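Local coordinates for tartronic semialdehyde reductase (Salmonella typhimurium, PDB 1YB4), which probably catalyses the reversible NAD(P)H-dependent reduction of tartronic semialdehyde (2-hydroxy-3-oxopropanoate) to (R)-glycerate, at residues D146-K149 and P150-I154; S213-I216 and L217-G221. All coordinates share one frame; numbering follows the deposited sequence.

Interaction 1 of 2, residues D146-K149 and P150-I154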
loop_
_atom_site.group_PDB
_atom_site.type_symbol
_atom_site.label_atom_id
_atom_site.label_comp_id
_atom_site.label_asym_id
_atom_site.label_seq_id
_atom_site.Cartn_x
_atom_site.Cartn_y
_atom_site.Cartn_z
ATOM N N ASP A 146 -3.961 -35.786 21.673
ATOM C CA ASP A 146 -5.036 -36.628 22.197
ATOM C C ASP A 146 -5.033 -36.682 23.713
ATOM O O ASP A 146 -6.089 -36.756 24.337
ATOM C CB ASP A 146 -4.925 -38.054 21.656
ATOM C CG ASP A 146 -5.360 -38.171 20.200
ATOM O OD1 ASP A 146 -6.369 -37.541 19.836
ATOM O OD2 ASP A 146 -4.701 -38.908 19.424
ATOM N N ARG A 147 -3.840 -36.644 24.302
ATOM C CA ARG A 147 -3.680 -36.701 25.757
ATOM C C ARG A 147 -4.183 -35.463 26.489
ATOM O O ARG A 147 -4.826 -35.564 27.531
ATOM C CB ARG A 147 -2.209 -36.939 26.107
ATOM C CG ARG A 147 -1.914 -37.009 27.599
ATOM C CD ARG A 147 -0.582 -37.697 27.834
ATOM N NE ARG A 147 0.560 -36.893 27.407
ATOM C CZ ARG A 147 1.600 -37.372 26.723
ATOM N NH1 ARG A 147 1.637 -38.655 26.379
ATOM N NH2 ARG A 147 2.612 -36.575 26.392
ATOM N N VAL A 148 -3.871 -34.300 25.937
ATOM C CA VAL A 148 -4.268 -33.028 26.516
ATOM C C VAL A 148 -5.698 -32.650 26.098
ATOM O O VAL A 148 -6.351 -31.817 26.729
ATOM C CB VAL A 148 -3.279 -31.934 26.046
ATOM C CG1 VAL A 148 -3.703 -30.568 26.564
ATOM C CG2 VAL A 148 -1.861 -32.293 26.518
ATOM N N LYS A 149 -6.175 -33.295 25.036
ATOM C CA LYS A 149 -7.501 -33.037 24.472
ATOM C C LYS A 149 -8.641 -32.843 25.468
ATOM O O LYS A 149 -9.431 -31.916 25.316
ATOM C CB LYS A 149 -7.859 -34.145 23.470
ATOM C CG LYS A 149 -9.170 -33.934 22.713
ATOM C CD LYS A 149 -9.283 -32.526 22.121
ATOM C CE LYS A 149 -10.423 -32.440 21.117
ATOM N NZ LYS A 149 -11.726 -32.907 21.680
ATOM N N PRO A 150 -8.756 -33.718 26.486
ATOM C CA PRO A 150 -9.833 -33.585 27.485
ATOM C C PRO A 150 -9.781 -32.245 28.233
ATOM O O PRO A 150 -10.814 -31.714 28.670
ATOM C CB PRO A 150 -9.595 -34.768 28.416
ATOM C CG PRO A 150 -9.003 -35.785 27.501
ATOM C CD PRO A 150 -8.028 -34.984 26.671
ATOM N N LEU A 151 -8.569 -31.712 28.382
ATOM C CA LEU A 151 -8.383 -30.434 29.056
ATOM C C LEU A 151 -8.754 -29.316 28.088
ATOM O O LEU A 151 -9.439 -28.366 28.459
ATOM C CB LEU A 151 -6.937 -30.281 29.503
ATOM C CG LEU A 151 -6.383 -31.481 30.264
ATOM C CD1 LEU A 151 -4.971 -31.157 30.723
ATOM C CD2 LEU A 151 -7.278 -31.821 31.449
ATOM N N PHE A 152 -8.296 -29.417 26.846
ATOM C CA PHE A 152 -8.655 -28.396 25.867
ATOM C C PHE A 152 -10.187 -28.306 25.807
ATOM O O PHE A 152 -10.749 -27.210 25.683
ATOM C CB PHE A 152 -8.124 -28.749 24.473
ATOM C CG PHE A 152 -6.642 -28.539 24.300
ATOM C CD1 PHE A 152 -5.994 -27.452 24.893
ATOM C CD2 PHE A 152 -5.901 -29.396 23.494
ATOM C CE1 PHE A 152 -4.624 -27.218 24.682
ATOM C CE2 PHE A 152 -4.525 -29.169 23.276
ATOM C CZ PHE A 152 -3.891 -28.083 23.870
ATOM N N ASP A 153 -10.850 -29.463 25.914
ATOM C CA ASP A 153 -12.318 -29.543 25.853
ATOM C C ASP A 153 -12.984 -28.695 26.914
ATOM O O ASP A 153 -14.099 -28.224 26.726
ATOM C CB ASP A 153 -12.803 -30.988 26.010
ATOM C CG ASP A 153 -12.786 -31.765 24.706
ATOM O OD1 ASP A 153 -12.877 -33.011 24.749
ATOM O OD2 ASP A 153 -12.698 -31.138 23.638
ATOM N N ILE A 154 -12.302 -28.519 28.038
ATOM C CA ILE A 154 -12.828 -27.708 29.126
ATOM C C ILE A 154 -12.577 -26.241 28.816
ATOM O O ILE A 154 -13.381 -25.388 29.159
ATOM C CB ILE A 154 -12.124 -28.032 30.445
ATOM C CG1 ILE A 154 -12.319 -29.501 30.785
ATOM C CG2 ILE A 154 -12.662 -27.149 31.553
ATOM C CD1 ILE A 154 -11.479 -29.951 31.939
#
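Pro150 sets its CD carbon against the turn before it, 3.4 Å from Arg147 O and 3.5 Å from Asp146 O. Its ring nitrogen has no hydrogen, so it cannot return the usual helical bond to Asp146 O, and the helix is kinked here. Leu151 lies one residue further on, and its amide turns to Val148 O, a bond of 2.8 Å with a bent N-H...O angle of 136°; the donor stands above the carbonyl plane. The same oxygen also accepts from Phe152 N in a straighter bond, so two successive amides share Val148 O just after the proline.

Phe152 belongs to the buried side of the helix. Val148 CG1 covers one face of its ring, 3.7 Å from the ring centroid and almost on the normal, a CH-pi contact. That methyl is placed by the valine torsion: CG1 lies anti to the backbone N (chi1 177°) and leans forward along the helix toward the phenylalanine. Asp153 N bonds to Lys149 O at 2.9 Å, one turn back, as Phe152 N does to Val148 O, whereas Ile154 N goes to Leu151 O. The Asp153 carboxylate meets the lysine in a salt bridge, Lys149 NZ to Asp153 OD2 at 2.8 Å, from the syn side and 21° out of the carboxylate plane. The lysine chain bends at chi2 and chi4, which curls NZ round to the acid one turn on.

The segment belongs to helix 142-155, the crossover between strands 134-139 and 158-163 in the nucleotide-binding domain. Val148 and Phe152 pack on Leu118 of strand 115-123, Phe152 also on Ile159 of strand 158-163, and Leu151 rests on Ile61 and Phe63 of strand 61-64, while the Lys149-Asp153 pair lies on the more exposed side.

Interaction 2 of 2, residues S213-I216 and L217-G221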
loop_
_atom_site.group_PDB
_atom_site.type_symbol
_atom_site.label_atom_id
_atom_site.label_comp_id
_atom_site.label_asym_id
_atom_site.label_seq_id
_atom_site.Cartn_x
_atom_site.Cartn_y
_atom_site.Cartn_z
ATOM N N SER A 213 -20.050 -12.356 1.185
ATOM C CA SER A 213 -20.459 -12.905 2.480
ATOM C C SER A 213 -19.285 -13.328 3.358
ATOM O O SER A 213 -18.405 -14.073 2.924
ATOM C CB SER A 213 -21.386 -14.107 2.275
ATOM O OG SER A 213 -21.743 -14.705 3.506
ATOM N N SER A 214 -19.286 -12.848 4.598
ATOM C CA SER A 214 -18.238 -13.188 5.545
ATOM C C SER A 214 -18.756 -13.140 6.976
ATOM O O SER A 214 -19.795 -12.535 7.260
ATOM C CB SER A 214 -17.059 -12.211 5.426
ATOM O OG SER A 214 -17.245 -11.069 6.257
ATOM N N ARG A 215 -18.006 -13.765 7.879
ATOM C CA ARG A 215 -18.355 -13.778 9.290
ATOM C C ARG A 215 -18.084 -12.385 9.853
ATOM O O ARG A 215 -18.643 -12.003 10.888
ATOM C CB ARG A 215 -17.510 -14.824 10.010
ATOM C CG ARG A 215 -17.784 -14.955 11.481
ATOM C CD ARG A 215 -19.244 -15.236 11.774
ATOM N NE ARG A 215 -19.430 -15.467 13.202
ATOM C CZ ARG A 215 -20.585 -15.326 13.846
ATOM N NH1 ARG A 215 -21.682 -14.946 13.190
ATOM N NH2 ARG A 215 -20.642 -15.569 15.151
ATOM N N ILE A 216 -17.230 -11.638 9.144
ATOM C CA ILE A 216 -16.839 -10.272 9.505
ATOM C C ILE A 216 -17.874 -9.231 9.074
ATOM O O ILE A 216 -18.198 -8.326 9.845
ATOM C CB ILE A 216 -15.477 -9.889 8.856
ATOM C CG1 ILE A 216 -14.360 -10.726 9.474
ATOM C CG2 ILE A 216 -15.200 -8.385 9.028
ATOM C CD1 ILE A 216 -14.201 -10.502 10.940
ATOM N N LEU A 217 -18.359 -9.329 7.836
ATOM C CA LEU A 217 -19.377 -8.399 7.357
ATOM C C LEU A 217 -20.644 -8.566 8.194
ATOM O O LEU A 217 -21.355 -7.609 8.474
ATOM C CB LEU A 217 -19.706 -8.683 5.894
ATOM C CG LEU A 217 -20.905 -7.937 5.302
ATOM C CD1 LEU A 217 -20.618 -6.435 5.282
ATOM C CD2 LEU A 217 -21.196 -8.462 3.899
ATOM N N GLU A 218 -20.920 -9.796 8.596
ATOM C CA GLU A 218 -22.099 -10.068 9.396
ATOM C C GLU A 218 -22.028 -9.426 10.776
ATOM O O GLU A 218 -22.889 -8.617 11.139
ATOM C CB GLU A 218 -22.290 -11.567 9.557
ATOM C CG GLU A 218 -23.619 -11.930 10.164
ATOM C CD GLU A 218 -23.676 -13.379 10.551
ATOM O OE1 GLU A 218 -23.012 -14.197 9.865
ATOM O OE2 GLU A 218 -24.388 -13.695 11.531
ATOM N N VAL A 219 -21.006 -9.795 11.544
ATOM C CA VAL A 219 -20.837 -9.256 12.881
ATOM C C VAL A 219 -20.251 -7.852 12.886
ATOM O O VAL A 219 -20.940 -6.894 13.241
ATOM C CB VAL A 219 -19.947 -10.168 13.746
ATOM C CG1 VAL A 219 -19.811 -9.571 15.155
ATOM C CG2 VAL A 219 -20.559 -11.585 13.825
ATOM N N HIS A 220 -18.984 -7.729 12.493
ATOM C CA HIS A 220 -18.300 -6.440 12.457
ATOM C C HIS A 220 -18.986 -5.413 11.580
ATOM O O HIS A 220 -18.972 -4.213 11.882
ATOM C CB HIS A 220 -16.860 -6.639 11.999
ATOM C CG HIS A 220 -16.099 -7.592 12.857
ATOM N ND1 HIS A 220 -16.317 -8.954 12.824
ATOM C CD2 HIS A 220 -15.192 -7.379 13.839
ATOM C CE1 HIS A 220 -15.577 -9.535 13.753
ATOM N NE2 HIS A 220 -14.886 -8.602 14.384
ATOM N N GLY A 221 -19.582 -5.873 10.485
ATOM C CA GLY A 221 -20.285 -4.948 9.615
ATOM C C GLY A 221 -21.308 -4.207 10.451
ATOM O O GLY A 221 -21.374 -2.980 10.460
#
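Ile216 and His220, one turn apart, meet through the tip of the isoleucine: CD1 comes obliquely to the imidazole, 3.2 Å from His220 ND1. The isoleucine backbone is engaged as well, since Ile216 O accepts from Gly221 N at 2.9 Å, in the carbonyl plane, and lies at the edge of the His220 ring.

Arg215 faces the second subunit. With CG anti to the backbone N (chi1 -179°) and the chain bent at chi2, its guanidinium is carried forward over Val219, whose CG2 sits beneath one face, offset toward the rim. Arg215 NH1 forms a long salt bridge to Glu218 OE2 at 3.4 Å, the two planar groups turned 66° apart. Phe211 of that subunit adds a cation-pi contact to this arginine and meets the His220 ring.

Leu217 gives its amide to the serine that starts the helix: Leu217 N bonds to Ser214 OG at 2.6 Å, nearly straight at 170°, and its side chain packs on Val186 of helix 167-195. A serine side chain accepting from the amide three residues on is a classical N-cap, here opening helix 215-225 of the all-helical C-terminal domain at a subunit interface.

Overall arrangement
Both are local contacts along a helix, interaction 1 within helix 142-155 and interaction 2 at the start of helix 215-225, but they belong to different domains: interaction 1 to the nucleotide-binding domain of the Rossmann type and interaction 2 to the helical C-terminal domain. Their centres are 30 Å apart and their nearest atoms about 18 Å, so they do not touch. Interaction 1 comes first along the chain, and helix 167-195 follows it; this long helix carries the predicted active-site residue Lys172 and also packs against Ile216, Leu217 and His220. Neither contact lies at that site. No other subunit reaches 146-154, whereas 213-221 adjoins a second copy of the protein in the four-chain assembly.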